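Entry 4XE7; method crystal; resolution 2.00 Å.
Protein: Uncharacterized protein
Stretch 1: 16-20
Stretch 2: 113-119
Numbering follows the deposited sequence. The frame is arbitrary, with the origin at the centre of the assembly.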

ATOM      1  N   ASP A  16       3.641  -3.443  -7.988  1.00 29.03           N
ATOM      2  CA  ASP A  16       4.333  -3.890  -6.801  1.00 31.13           C
ATOM      3  C   ASP A  16       3.742  -5.218  -6.335  1.00 28.87           C
ATOM      4  O   ASP A  16       2.670  -5.274  -5.737  1.00 23.78           O
ATOM      5  CB  ASP A  16       4.242  -2.815  -5.719  1.00 30.71           C
ATOM      6  CG  ASP A  16       4.751  -3.285  -4.373  1.00 44.03           C
ATOM      7  OD1 ASP A  16       5.583  -4.220  -4.330  1.00 42.70           O
ATOM      8  OD2 ASP A  16       4.313  -2.704  -3.353  1.00 43.96           O
ATOM      9  N   THR A  17       4.463  -6.289  -6.630  1.00 30.69           N
ATOM     10  CA  THR A  17       4.064  -7.639  -6.271  1.00 36.35           C
ATOM     11  C   THR A  17       4.613  -8.037  -4.899  1.00 43.72           C
ATOM     12  O   THR A  17       5.768  -8.452  -4.789  1.00 57.19           O
ATOM     13  CB  THR A  17       4.560  -8.649  -7.331  1.00 41.41           C
ATOM     14  OG1 THR A  17       4.026  -8.295  -8.611  1.00 36.71           O
ATOM     15  CG2 THR A  17       4.144 -10.065  -6.984  1.00 45.56           C
ATOM     16  N   GLY A  18       3.793  -7.896  -3.859  1.00 34.65           N
ATOM     17  CA  GLY A  18       4.137  -8.390  -2.533  1.00 31.59           C
ATOM     18  C   GLY A  18       3.523  -9.752  -2.215  1.00 43.17           C
ATOM     19  O   GLY A  18       2.669 -10.255  -2.949  1.00 36.32           O
ATOM     20  N   ASN A  19       3.945 -10.353  -1.107  1.00 55.45           N
ATOM     21  CA  ASN A  19       3.411 -11.652  -0.697  1.00 57.18           C
ATOM     22  C   ASN A  19       2.019 -11.572  -0.094  1.00 52.05           C
ATOM     23  O   ASN A  19       1.272 -12.545  -0.095  1.00 56.41           O
ATOM     24  CB  ASN A  19       4.349 -12.311   0.310  1.00 68.72           C
ATOM     25  CG  ASN A  19       5.621 -12.803  -0.324  1.00 79.16           C
ATOM     26  OD1 ASN A  19       5.593 -13.612  -1.253  1.00 86.65           O
ATOM     27  ND2 ASN A  19       6.752 -12.308   0.164  1.00 77.57           N
ATOM     28  N   ILE A  20       1.678 -10.414   0.450  1.00 42.28           N
ATOM     29  CA  ILE A  20       0.384 -10.244   1.089  1.00 38.74           C
ATOM     30  C   ILE A  20      -0.575  -9.564   0.127  1.00 31.86           C
ATOM     31  O   ILE A  20      -1.758  -9.873   0.093  1.00 32.42           O
ATOM     32  CB  ILE A  20       0.487  -9.403   2.388  1.00 40.64           C
ATOM     33  CG1 ILE A  20       1.508 -10.011   3.343  1.00 45.61           C
ATOM     34  CG2 ILE A  20      -0.879  -9.284   3.075  1.00 41.69           C
ATOM     35  CD1 ILE A  20       1.168 -11.421   3.757  1.00 53.02           C
ATOM     36  N   LYS A 113      11.238 -18.933   6.054  1.00 93.52           N
ATOM     37  CA  LYS A 113      11.951 -18.146   5.052  1.00 85.44           C
ATOM     38  C   LYS A 113      11.210 -18.185   3.718  1.00 80.31           C
ATOM     39  O   LYS A 113      11.135 -19.230   3.069  1.00 79.13           O
ATOM     40  CB  LYS A 113      13.385 -18.648   4.900  1.00 79.90           C
ATOM     41  CG  LYS A 113      14.181 -18.572   6.198  1.00 77.70           C
ATOM     42  CD  LYS A 113      15.237 -17.477   6.150  1.00 75.84           C
ATOM     43  CE  LYS A 113      16.225 -17.707   5.018  1.00 76.55           C
ATOM     44  NZ  LYS A 113      16.952 -18.997   5.183  1.00 76.76           N
ATOM     45  N   THR A 114      10.657 -17.031   3.340  1.00 78.08           N
ATOM     46  CA  THR A 114       9.706 -16.877   2.230  1.00 71.74           C
ATOM     47  C   THR A 114      10.054 -17.609   0.926  1.00 64.75           C
ATOM     48  O   THR A 114      11.224 -17.825   0.611  1.00 65.17           O
ATOM     49  CB  THR A 114       9.523 -15.386   1.896  1.00 70.93           C
ATOM     50  OG1 THR A 114      10.809 -14.787   1.700  1.00 73.46           O
ATOM     51  CG2 THR A 114       8.804 -14.666   3.031  1.00 65.01           C
ATOM     52  N   GLU A 115       9.021 -17.970   0.168  1.00 57.62           N
ATOM     53  CA  GLU A 115       9.192 -18.768  -1.046  1.00 59.84           C
ATOM     54  C   GLU A 115       9.434 -17.924  -2.290  1.00 59.94           C
ATOM     55  O   GLU A 115       9.367 -16.696  -2.249  1.00 58.80           O
ATOM     56  CB  GLU A 115       7.966 -19.658  -1.282  1.00 59.55           C
ATOM     57  CG  GLU A 115       7.887 -20.888  -0.395  1.00 59.60           C
ATOM     58  CD  GLU A 115       6.738 -21.799  -0.783  1.00 64.96           C
ATOM     59  OE1 GLU A 115       6.657 -22.929  -0.256  1.00 67.25           O
ATOM     60  OE2 GLU A 115       5.909 -21.377  -1.613  1.00 65.62           O
ATOM     61  N   ASP A 116       9.703 -18.610  -3.397  1.00 56.85           N
ATOM     62  CA  ASP A 116       9.909 -17.985  -4.698  1.00 49.48           C
ATOM     63  C   ASP A 116       8.572 -17.650  -5.359  1.00 43.63           C
ATOM     64  O   ASP A 116       7.788 -18.548  -5.648  1.00 44.16           O
ATOM     65  CB  ASP A 116      10.724 -18.914  -5.596  1.00 50.15           C
ATOM     66  CG  ASP A 116      11.164 -18.249  -6.880  1.00 55.08           C
ATOM     67  OD1 ASP A 116      11.294 -17.007  -6.886  1.00 57.20           O
ATOM     68  OD2 ASP A 116      11.382 -18.966  -7.879  1.00 54.08           O
ATOM     69  N   LYS A 117       8.318 -16.367  -5.602  1.00 44.53           N
ATOM     70  CA  LYS A 117       7.015 -15.917  -6.111  1.00 38.19           C
ATOM     71  C   LYS A 117       6.642 -16.532  -7.456  1.00 32.44           C
ATOM     72  O   LYS A 117       5.487 -16.887  -7.689  1.00 31.77           O
ATOM     73  CB  LYS A 117       6.992 -14.397  -6.251  1.00 28.23           C
ATOM     74  CG  LYS A 117       6.739 -13.656  -4.966  1.00 30.61           C
ATOM     75  CD  LYS A 117       6.673 -12.169  -5.229  1.00 37.42           C
ATOM     76  CE  LYS A 117       6.276 -11.416  -3.978  1.00 46.46           C
ATOM     77  NZ  LYS A 117       7.190 -11.721  -2.853  1.00 55.08           N
ATOM     78  N   PHE A 118       7.613 -16.665  -8.348  1.00 32.38           N
ATOM     79  CA  PHE A 118       7.264 -17.014  -9.719  1.00 39.40           C
ATOM     80  C   PHE A 118       7.764 -18.392 -10.176  1.00 42.33           C
ATOM     81  O   PHE A 118       7.924 -18.640 -11.377  1.00 36.21           O
ATOM     82  CB  PHE A 118       7.754 -15.906 -10.648  1.00 38.17           C
ATOM     83  CG  PHE A 118       7.071 -14.585 -10.400  1.00 41.70           C
ATOM     84  CD1 PHE A 118       7.761 -13.519  -9.843  1.00 42.67           C
ATOM     85  CD2 PHE A 118       5.724 -14.429 -10.687  1.00 42.50           C
ATOM     86  CE1 PHE A 118       7.125 -12.314  -9.603  1.00 48.57           C
ATOM     87  CE2 PHE A 118       5.080 -13.226 -10.447  1.00 47.08           C
ATOM     88  CZ  PHE A 118       5.779 -12.168  -9.903  1.00 48.14           C
ATOM     89  N   SER A 119       7.954 -19.295  -9.215  1.00 42.81           N
ATOM     90  CA  SER A 119       8.164 -20.713  -9.515  1.00 47.68           C
ATOM     91  C   SER A 119       6.898 -21.276 -10.146  1.00 51.60           C
ATOM     92  O   SER A 119       5.843 -20.645 -10.082  1.00 51.21           O
ATOM     93  CB  SER A 119       8.515 -21.495  -8.252  1.00 48.05           C
ATOM     94  OG  SER A 119       7.391 -21.591  -7.393  1.00 44.93           O
TER

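How do the two backbones approach each other? They keep their distance. Stretch 1 leaves a strand at Thr17 and continues as loop through Gly18 and Asn19, while stretch 2 has no regular helix or strand, although a type I beta turn runs from Asp116 to Ser119. The nearest CA atoms, Asn19 CA and Lys117 CA, are 7.8 Å apart, and no backbone-to-backbone hydrogen bond links the stretches. Side chains must therefore bridge the gap.

Which residue does most of the bridging? Lys117 does, with the largest area covered by the other stretch. Its chain is extended through chi2 and chi3, both t, and bends at chi4, which is p. This conformation carries the aliphatic part past Thr17, where Lys117 CD lies 3.7 Å from Thr17 CG2, and brings Lys117 CE to 3.1 Å from Thr17 O. Lys117 CE also comes within 3.7 Å of Gly18 C, so the lysine chain runs close against the backbone of stretch 1 as well as a methyl group.

What does the lysine amine find at the end of that path? It meets the Asn19 amide group. Lys117 NZ donates a weak hydrogen bond to Asn19 OD1 at 2.9 Å. Asn19 ND2 also lies 3.1 Å from Lys117 NZ, but both are donors, so this proximity provides no second hydrogen bond.

What packs around this central pairing? Beside the lysine, Thr17 CG2 sits 4.0 Å from Phe118 CZ, approaching the ring obliquely. The CA-to-CB bond of Phe118 points sideways, yet the end of its side chain comes nearer to stretch 1. Farther along, Asn19 ND2 makes a looser contact with Thr114 CG2 at 4.2 Å. The whole contact is small, burying 248 Å² over both sides.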